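Local coordinates for apical membrane antigen 1 (Babesia divergens, PDB 4APM), which probably acts on the parasite surface in host cell invasion, as a component of the moving junction, and is represented here by its extracellular domains I, II and III, at residues F19-A22 and K23-G26; T36-G40 and A41-R45; N63-F66 and L67-I70. All blocks are in the same frame, centred on the assembly; numbering follows the deposited sequence.

All three contacts are local, each within one continuous run of chain in the N-terminal part of the ectodomain, and none touches another: the nearest atoms of contact 1 and contact 2, the closest pair, are about 10 Å apart. Contact 1, a single helical turn, lies nearest the middle of the molecule and is partly buried. Contact 2 is a surface hairpin whose two strands form a small sheet of their own. Contact 3 is a loop turn, partly buried, with F66 packed against neighbouring strands. Shared carbonyl oxygens hold the first, cross-strand backbone pairs the second, and a turn-closing backbone bond, bridging waters and a CH-pi contact the third.

Contact 1: F19-A22 and K23-G26; sequences FDLA and KSHG
The carbonyl oxygen of D20 is gripped by two backbone amides of the helix turn that follows it. S24 N reaches D20 O at 2.9 Å, in the carbonyl plane and nearly straight (170° at the hydrogen), whereas K23 N, also 2.9 Å from D20 O, comes from above that plane with a more bent N-H. L21 O, one residue on, also takes two donors, but from other directions: H25 N approaches it at a tilt, and G26 N lies 2.7 Å from L21 O almost in line with the C=O bond. This is one short helix, 21-24, with D20 as its N-cap residue and G26 leaving helical geometry at positive phi. The D20 carboxylate crosses the lysine chain at a slant, with CG anti to the backbone N (chi1 -171°). Its OD2 sits 3.2 Å from K23 CE, and the K23 chain, bent at its last torsion, leaves NZ 3.8 Å from D20 OD2, a long salt bridge at the helix start. One branch of L21, CD2, packs against S24 OG and H25 CB, while the leucine also touches P218 and N315. S24 OG turns back to bond K18 O ahead of the helix, and F19 O accepts from the indole of W316, tying the helix entry to a distant part of the chain. At the exit, K50 bonds K23 O through NZ and H25 through its backbone. A water donates to both A22 O and K23 O, and G26 CA makes a CA-H...O contact with A22 O at 3.0 Å.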
ATOM      1  N   PHE A  19      -3.996   8.429  -3.112  1.00 24.70           N
ATOM      2  CA  PHE A  19      -4.415   7.104  -3.542  1.00 24.80           C
ATOM      3  C   PHE A  19      -4.059   6.900  -5.016  1.00 26.40           C
ATOM      4  O   PHE A  19      -4.081   5.784  -5.544  1.00 28.65           O
ATOM      5  CB  PHE A  19      -5.909   6.903  -3.255  1.00 24.23           C
ATOM      6  CG  PHE A  19      -6.216   6.763  -1.784  1.00 24.70           C
ATOM      7  CD1 PHE A  19      -6.032   5.539  -1.136  1.00 22.97           C
ATOM      8  CD2 PHE A  19      -6.546   7.880  -1.014  1.00 23.46           C
ATOM      9  CE1 PHE A  19      -6.175   5.428   0.250  1.00 22.92           C
ATOM     10  CE2 PHE A  19      -6.751   7.763   0.375  1.00 27.35           C
ATOM     11  CZ  PHE A  19      -6.561   6.535   1.007  1.00 23.93           C
ATOM     12  N   ASP A  20      -3.684   7.987  -5.669  1.00 26.65           N
ATOM     13  CA  ASP A  20      -3.184   7.917  -7.018  1.00 28.04           C
ATOM     14  C   ASP A  20      -1.707   7.533  -6.955  1.00 28.26           C
ATOM     15  O   ASP A  20      -0.802   8.394  -7.000  1.00 27.28           O
ATOM     16  CB  ASP A  20      -3.395   9.254  -7.726  1.00 29.99           C
ATOM     17  CG  ASP A  20      -3.101   9.187  -9.219  1.00 33.43           C
ATOM     18  OD1 ASP A  20      -2.495   8.192  -9.695  1.00 29.93           O
ATOM     19  OD2 ASP A  20      -3.467  10.157  -9.908  1.00 38.58           O
ATOM     20  N   LEU A  21      -1.481   6.223  -6.810  1.00 27.10           N
ATOM     21  CA  LEU A  21      -0.151   5.665  -6.601  1.00 26.63           C
ATOM     22  C   LEU A  21       0.843   5.875  -7.773  1.00 26.64           C
ATOM     23  O   LEU A  21       2.064   5.919  -7.544  1.00 26.53           O
ATOM     24  CB  LEU A  21      -0.265   4.179  -6.190  1.00 25.13           C
ATOM     25  CG  LEU A  21      -0.702   4.026  -4.709  1.00 24.62           C
ATOM     26  CD1 LEU A  21      -1.182   2.615  -4.425  1.00 23.78           C
ATOM     27  CD2 LEU A  21       0.458   4.359  -3.774  1.00 20.34           C
ATOM     28  N   ALA A  22       0.333   6.057  -9.005  1.00 25.46           N
ATOM     29  CA  ALA A  22       1.193   6.490 -10.128  1.00 27.07           C
ATOM     30  C   ALA A  22       1.895   7.824  -9.811  1.00 27.72           C
ATOM     31  O   ALA A  22       3.050   8.028 -10.184  1.00 28.50           O
ATOM     32  CB  ALA A  22       0.395   6.600 -11.442  1.00 27.10           C
ATOM     33  N   LYS A  23       1.184   8.737  -9.147  1.00 28.58           N
ATOM     34  CA  LYS A  23       1.787  10.018  -8.722  1.00 30.96           C
ATOM     35  C   LYS A  23       2.525   9.951  -7.389  1.00 30.52           C
ATOM     36  O   LYS A  23       3.612  10.472  -7.290  1.00 29.96           O
ATOM     37  CB  LYS A  23       0.754  11.134  -8.620  1.00 29.24           C
ATOM     38  CG  LYS A  23      -0.045  11.417  -9.873  1.00 36.23           C
ATOM     39  CD  LYS A  23      -0.733  12.773  -9.684  1.00 38.43           C
ATOM     40  CE  LYS A  23      -1.999  12.900 -10.506  1.00 48.63           C
ATOM     41  NZ  LYS A  23      -1.750  12.892 -11.972  1.00 48.80           N
ATOM     42  N   SER A  24       1.869   9.444  -6.336  1.00 28.99           N
ATOM     43  CA  SER A  24       2.450   9.493  -4.981  1.00 24.96           C
ATOM     44  C   SER A  24       3.604   8.507  -4.771  1.00 26.39           C
ATOM     45  O   SER A  24       4.528   8.791  -4.006  1.00 27.48           O
ATOM     46  CB  SER A  24       1.381   9.230  -3.947  1.00 25.15           C
ATOM     47  OG  SER A  24       0.804   7.966  -4.162  1.00 21.86           O
ATOM     48  N   HIS A  25       3.567   7.375  -5.479  1.00 23.80           N
ATOM     49  CA  HIS A  25       4.649   6.395  -5.444  1.00 23.17           C
ATOM     50  C   HIS A  25       5.451   6.369  -6.751  1.00 22.71           C
ATOM     51  O   HIS A  25       6.666   6.501  -6.740  1.00 23.47           O
ATOM     52  CB  HIS A  25       4.053   5.007  -5.127  1.00 21.70           C
ATOM     53  CG  HIS A  25       5.075   3.951  -4.873  1.00 19.87           C
ATOM     54  ND1 HIS A  25       5.177   2.836  -5.646  1.00 22.43           N
ATOM     55  CD2 HIS A  25       6.078   3.865  -3.918  1.00 18.20           C
ATOM     56  CE1 HIS A  25       6.177   2.071  -5.189  1.00 21.49           C
ATOM     57  NE2 HIS A  25       6.728   2.701  -4.121  1.00 22.62           N
ATOM     58  N   GLY A  26       4.778   6.147  -7.875  1.00 24.86           N
ATOM     59  CA  GLY A  26       5.365   6.366  -9.207  1.00 21.15           C
ATOM     60  C   GLY A  26       6.226   5.221  -9.727  1.00 26.73           C
ATOM     61  O   GLY A  26       6.819   5.314 -10.792  1.00 28.64           O
TER
HETATM   62  O   HOH W   1       5.179   9.937  -9.830  1.00 50.14           O

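Contact 2: T36-G40 and A41-R45; sequences TERVG and ATQHR
V39 places CG1 between its backbone N and carbonyl carbon (chi1 41°), while H44 sets its ring carbon CG anti to the carbonyl carbon (chi1 -75°), and the two side chains meet obliquely on one face of a beta hairpin. Strands 36-39 and 42-45 are joined by a type II' turn from V39 to T42, with G40 at positive phi in its first corner. V39 CG1 lies 3.1 Å from H44 ND1, a tight approach that buries this nitrogen without a polar partner in the model. E37 and H44 form the hydrogen-bonded antiparallel pair, with E37 N 2.9 Å from H44 O and H44 N 2.8 Å from E37 O. Nearer the turn, V39 N bonds T42 O at 2.9 Å.

T36, R38 and Q43 meet on the other face. The Q43 chain bends midway, laying its amide across the opposite strand: OE1 sits beside the T36 methyl CG2, and NE2 lies 3.4 Å from R38 CB. The same NE2 stands 3.8 Å above the R38 guanidinium plane, towards its rim, with amide and guanidinium planes turned 79° apart. The turn is tied to a neighbouring loop, D141 accepting from G40 N and T144 donating to R38 O, while R45 NH2 reaches D263 O. Across the turn, a water donates to V39 O at 2.7 Å and hydrogen-bonds T42 OG1 at 2.9 Å.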
ATOM      1  N   THR A  36      17.020   3.023 -13.513  1.00 36.62           N
ATOM      2  CA  THR A  36      18.268   2.473 -14.032  1.00 40.59           C
ATOM      3  C   THR A  36      19.392   3.485 -13.894  1.00 41.58           C
ATOM      4  O   THR A  36      19.197   4.680 -14.116  1.00 42.19           O
ATOM      5  CB  THR A  36      18.147   2.088 -15.514  1.00 43.29           C
ATOM      6  OG1 THR A  36      16.928   1.382 -15.717  1.00 43.22           O
ATOM      7  CG2 THR A  36      19.299   1.176 -15.922  1.00 43.66           C
ATOM      8  N   GLU A  37      20.554   3.005 -13.470  1.00 40.51           N
ATOM      9  CA  GLU A  37      21.734   3.850 -13.331  1.00 43.46           C
ATOM     10  C   GLU A  37      22.994   3.106 -13.740  1.00 44.28           C
ATOM     11  O   GLU A  37      23.162   1.895 -13.456  1.00 39.10           O
ATOM     12  CB  GLU A  37      21.887   4.404 -11.913  1.00 39.25           C
ATOM     13  CG  GLU A  37      20.671   5.147 -11.402  1.00 44.03           C
ATOM     14  CD  GLU A  37      20.473   6.488 -12.088  1.00 50.76           C
ATOM     15  OE1 GLU A  37      21.468   7.043 -12.611  1.00 52.46           O
ATOM     16  OE2 GLU A  37      19.321   6.978 -12.102  1.00 45.24           O
ATOM     17  N   ARG A  38      23.856   3.840 -14.437  1.00 40.39           N
ATOM     18  CA  ARG A  38      25.160   3.356 -14.809  1.00 48.77           C
ATOM     19  C   ARG A  38      26.050   3.343 -13.580  1.00 45.71           C
ATOM     20  O   ARG A  38      26.141   4.331 -12.852  1.00 44.75           O
ATOM     21  CB  ARG A  38      25.769   4.219 -15.937  1.00 47.63           C
ATOM     22  CG  ARG A  38      27.276   4.039 -16.127  1.00 60.78           C
ATOM     23  CD  ARG A  38      27.744   4.282 -17.563  1.00 63.22           C
ATOM     24  NE  ARG A  38      27.187   5.510 -18.126  1.00 67.30           N
ATOM     25  CZ  ARG A  38      26.529   5.573 -19.279  1.00 64.62           C
ATOM     26  NH1 ARG A  38      26.383   4.485 -20.026  1.00 64.78           N
ATOM     27  NH2 ARG A  38      26.051   6.733 -19.706  1.00 66.12           N
ATOM     28  N   VAL A  39      26.656   2.190 -13.336  1.00 48.79           N
ATOM     29  CA  VAL A  39      27.756   2.067 -12.401  1.00 51.45           C
ATOM     30  C   VAL A  39      29.020   1.606 -13.155  1.00 58.06           C
ATOM     31  O   VAL A  39      29.261   0.408 -13.337  1.00 53.16           O
ATOM     32  CB  VAL A  39      27.398   1.116 -11.241  1.00 46.23           C
ATOM     33  CG1 VAL A  39      26.643  -0.091 -11.752  1.00 48.24           C
ATOM     34  CG2 VAL A  39      28.634   0.709 -10.466  1.00 46.34           C
ATOM     35  N   GLY A  40      29.806   2.579 -13.615  1.00 60.38           N
ATOM     36  CA  GLY A  40      30.906   2.302 -14.524  1.00 56.98           C
ATOM     37  C   GLY A  40      30.417   2.233 -15.951  1.00 53.71           C
ATOM     38  O   GLY A  40      29.929   3.219 -16.488  1.00 58.31           O
ATOM     39  N   ALA A  41      30.520   1.058 -16.554  1.00 54.28           N
ATOM     40  CA  ALA A  41      30.091   0.863 -17.939  1.00 60.47           C
ATOM     41  C   ALA A  41      28.674   0.286 -18.028  1.00 62.93           C
ATOM     42  O   ALA A  41      28.023   0.395 -19.065  1.00 64.54           O
ATOM     43  CB  ALA A  41      31.075  -0.043 -18.673  1.00 52.50           C
ATOM     44  N   THR A  42      28.220  -0.364 -16.955  1.00 66.55           N
ATOM     45  CA  THR A  42      26.950  -1.103 -16.980  1.00 60.82           C
ATOM     46  C   THR A  42      25.746  -0.280 -16.485  1.00 60.88           C
ATOM     47  O   THR A  42      25.878   0.631 -15.651  1.00 54.04           O
ATOM     48  CB  THR A  42      27.028  -2.429 -16.186  1.00 59.04           C
ATOM     49  OG1 THR A  42      28.390  -2.746 -15.887  1.00 59.97           O
ATOM     50  CG2 THR A  42      26.419  -3.564 -16.988  1.00 59.87           C
ATOM     51  N   GLN A  43      24.580  -0.581 -17.049  1.00 59.28           N
ATOM     52  CA  GLN A  43      23.311  -0.121 -16.504  1.00 55.91           C
ATOM     53  C   GLN A  43      22.789  -1.159 -15.498  1.00 51.57           C
ATOM     54  O   GLN A  43      22.866  -2.359 -15.740  1.00 48.79           O
ATOM     55  CB  GLN A  43      22.293   0.103 -17.627  1.00 54.12           C
ATOM     56  CG  GLN A  43      22.622   1.267 -18.559  1.00 59.64           C
ATOM     57  CD  GLN A  43      22.284   2.631 -17.970  1.00 63.66           C
ATOM     58  OE1 GLN A  43      21.173   2.860 -17.492  1.00 69.98           O
ATOM     59  NE2 GLN A  43      23.238   3.552 -18.028  1.00 65.43           N
ATOM     60  N   HIS A  44      22.341  -0.687 -14.337  1.00 48.41           N
ATOM     61  CA  HIS A  44      21.709  -1.558 -13.347  1.00 41.91           C
ATOM     62  C   HIS A  44      20.370  -0.996 -12.923  1.00 38.13           C
ATOM     63  O   HIS A  44      20.180   0.212 -12.867  1.00 35.44           O
ATOM     64  CB  HIS A  44      22.636  -1.763 -12.157  1.00 41.11           C
ATOM     65  CG  HIS A  44      23.782  -2.713 -12.436  1.00 47.73           C
ATOM     66  ND1 HIS A  44      24.909  -2.328 -13.064  1.00 48.68           N
ATOM     67  CD2 HIS A  44      23.927  -4.079 -12.169  1.00 47.58           C
ATOM     68  CE1 HIS A  44      25.733  -3.389 -13.190  1.00 51.16           C
ATOM     69  NE2 HIS A  44      25.136  -4.453 -12.632  1.00 49.27           N
ATOM     70  N   ARG A  45      19.388  -1.867 -12.761  1.00 37.83           N
ATOM     71  CA  ARG A  45      18.076  -1.434 -12.311  1.00 33.88           C
ATOM     72  C   ARG A  45      18.037  -1.328 -10.781  1.00 33.95           C
ATOM     73  O   ARG A  45      18.729  -2.060 -10.066  1.00 36.07           O
ATOM     74  CB  ARG A  45      17.003  -2.396 -12.798  1.00 32.34           C
ATOM     75  CG  ARG A  45      16.828  -2.427 -14.300  1.00 35.80           C
ATOM     76  CD  ARG A  45      15.682  -3.340 -14.668  1.00 36.09           C
ATOM     77  NE  ARG A  45      14.409  -2.624 -14.653  1.00 34.57           N
ATOM     78  CZ  ARG A  45      13.220  -3.210 -14.696  1.00 32.54           C
ATOM     79  NH1 ARG A  45      13.134  -4.536 -14.740  1.00 31.62           N
ATOM     80  NH2 ARG A  45      12.112  -2.470 -14.664  1.00 31.81           N
TER
HETATM   81  O   HOH W   2      29.210  -2.257 -13.108  1.00 61.12           O

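Contact 3: N63-F66 and L67-I70; sequences NADF and LNRI
D65 O accepts the backbone N-H of N68 at 3.0 Å, closing a type I beta turn over D65 to N68 in the loop between strands 56-60 and 111-112. The N-H points well at the oxygen (164°), although the nitrogen stands above the carbonyl plane and off its lone pairs. The D65 carboxylate swings over the turn because CG lies anti to the backbone N (chi1 -177°), and OD2 takes a weak bond from L67 N at 3.3 Å. A water supplies a stronger partner, donating to D65 OD2 and to N68 OD1, each at 2.7 Å, and so bridges the two side chains that begin and end the turn. A second water accepts from D65 N at 2.8 Å and, weakly, from N68 ND2. That amide nitrogen has its main acceptor in D77 O, so both ends of the N68 amide are engaged. Backbone bonds between F66 and L80 and between N68 and A81 fasten the turn to a later part of the same loop. The F66 ring packs against strand 56-60 and V151, with a glycerol nearby, probably from the crystallisation liquor. The side chains of F66 and L67 run alongside each other, and L67 CD2 sits over the F66 ring in a CH-pi contact, 3.8 Å from the centroid and 10° off the ring normal.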
ATOM      1  N   ASN A  63      14.956 -20.422   2.739  1.00 43.55           N
ATOM      2  CA  ASN A  63      14.139 -20.155   3.934  1.00 40.22           C
ATOM      3  C   ASN A  63      14.770 -19.264   5.014  1.00 39.34           C
ATOM      4  O   ASN A  63      14.250 -19.159   6.121  1.00 36.67           O
ATOM      5  CB  ASN A  63      13.611 -21.451   4.548  1.00 45.70           C
ATOM      6  CG  ASN A  63      12.345 -21.940   3.860  1.00 59.20           C
ATOM      7  OD1 ASN A  63      12.402 -22.533   2.776  1.00 64.05           O
ATOM      8  ND2 ASN A  63      11.184 -21.632   4.455  1.00 54.66           N
ATOM      9  N   ALA A  64      15.852 -18.579   4.683  1.00 37.74           N
ATOM     10  CA  ALA A  64      16.458 -17.663   5.646  1.00 40.04           C
ATOM     11  C   ALA A  64      15.704 -16.329   5.642  1.00 37.02           C
ATOM     12  O   ALA A  64      15.328 -15.849   4.578  1.00 38.92           O
ATOM     13  CB  ALA A  64      17.932 -17.447   5.315  1.00 40.42           C
ATOM     14  N   ASP A  65      15.492 -15.735   6.818  1.00 34.90           N
ATOM     15  CA  ASP A  65      14.947 -14.374   6.890  1.00 37.24           C
ATOM     16  C   ASP A  65      15.761 -13.412   6.014  1.00 37.51           C
ATOM     17  O   ASP A  65      17.003 -13.431   6.051  1.00 36.05           O
ATOM     18  CB  ASP A  65      14.900 -13.855   8.322  1.00 37.57           C
ATOM     19  CG  ASP A  65      14.275 -12.464   8.412  1.00 41.16           C
ATOM     20  OD1 ASP A  65      13.077 -12.318   8.086  1.00 46.32           O
ATOM     21  OD2 ASP A  65      14.976 -11.513   8.791  1.00 35.80           O
ATOM     22  N   PHE A  66      15.066 -12.626   5.182  1.00 31.03           N
ATOM     23  CA  PHE A  66      15.747 -11.833   4.178  1.00 28.28           C
ATOM     24  C   PHE A  66      16.643 -10.759   4.778  1.00 29.56           C
ATOM     25  O   PHE A  66      17.537 -10.277   4.107  1.00 31.78           O
ATOM     26  CB  PHE A  66      14.804 -11.276   3.104  1.00 29.05           C
ATOM     27  CG  PHE A  66      13.943 -10.106   3.556  1.00 28.37           C
ATOM     28  CD1 PHE A  66      13.172 -10.180   4.716  1.00 24.99           C
ATOM     29  CD2 PHE A  66      13.864  -8.954   2.773  1.00 27.93           C
ATOM     30  CE1 PHE A  66      12.382  -9.110   5.112  1.00 27.11           C
ATOM     31  CE2 PHE A  66      13.045  -7.891   3.146  1.00 26.59           C
ATOM     32  CZ  PHE A  66      12.304  -7.970   4.313  1.00 26.73           C
ATOM     33  N   LEU A  67      16.465 -10.474   6.067  1.00 27.54           N
ATOM     34  CA  LEU A  67      17.288  -9.474   6.745  1.00 30.87           C
ATOM     35  C   LEU A  67      18.597 -10.037   7.323  1.00 33.46           C
ATOM     36  O   LEU A  67      19.410  -9.278   7.868  1.00 35.53           O
ATOM     37  CB  LEU A  67      16.488  -8.716   7.823  1.00 26.27           C
ATOM     38  CG  LEU A  67      15.262  -7.886   7.364  1.00 28.98           C
ATOM     39  CD1 LEU A  67      14.690  -6.969   8.456  1.00 25.87           C
ATOM     40  CD2 LEU A  67      15.563  -7.086   6.105  1.00 23.03           C
ATOM     41  N   ASN A  68      18.822 -11.348   7.186  1.00 33.18           N
ATOM     42  CA  ASN A  68      20.167 -11.922   7.456  1.00 33.52           C
ATOM     43  C   ASN A  68      21.167 -11.381   6.462  1.00 37.26           C
ATOM     44  O   ASN A  68      20.799 -11.091   5.326  1.00 35.81           O
ATOM     45  CB  ASN A  68      20.137 -13.446   7.337  1.00 30.93           C
ATOM     46  CG  ASN A  68      19.340 -14.077   8.429  1.00 31.62           C
ATOM     47  OD1 ASN A  68      18.752 -13.375   9.239  1.00 37.05           O
ATOM     48  ND2 ASN A  68      19.257 -15.400   8.432  1.00 31.77           N
ATOM     49  N   ARG A  69      22.439 -11.296   6.851  1.00 37.91           N
ATOM     50  CA  ARG A  69      23.469 -10.855   5.913  1.00 35.27           C
ATOM     51  C   ARG A  69      23.628 -11.834   4.759  1.00 36.76           C
ATOM     52  O   ARG A  69      23.511 -13.038   4.938  1.00 39.68           O
ATOM     53  CB  ARG A  69      24.811 -10.682   6.619  1.00 34.23           C
ATOM     54  CG  ARG A  69      24.751  -9.784   7.829  1.00 31.41           C
ATOM     55  CD  ARG A  69      26.137  -9.336   8.246  1.00 33.43           C
ATOM     56  NE  ARG A  69      26.048  -8.547   9.464  1.00 33.95           N
ATOM     57  CZ  ARG A  69      25.981  -7.220   9.496  1.00 32.14           C
ATOM     58  NH1 ARG A  69      26.071  -6.503   8.373  1.00 29.69           N
ATOM     59  NH2 ARG A  69      25.863  -6.607  10.660  1.00 32.97           N
ATOM     60  N   ILE A  70      23.958 -11.315   3.588  1.00 41.80           N
ATOM     61  CA  ILE A  70      24.222 -12.145   2.419  1.00 42.36           C
ATOM     62  C   ILE A  70      25.525 -12.924   2.641  1.00 48.09           C
ATOM     63  O   ILE A  70      25.859 -13.844   1.895  1.00 49.37           O
ATOM     64  CB  ILE A  70      24.305 -11.268   1.154  1.00 40.13           C
ATOM     65  CG1 ILE A  70      24.131 -12.092  -0.113  1.00 42.45           C
ATOM     66  CG2 ILE A  70      25.587 -10.449   1.132  1.00 39.79           C
ATOM     67  CD1 ILE A  70      23.979 -11.229  -1.352  1.00 46.44           C
TER
HETATM   68  O   HOH W   3      16.377 -16.856   9.243  1.00 43.07           O
HETATM   69  O   HOH W   4      17.186 -11.413  10.273  1.00 46.28           O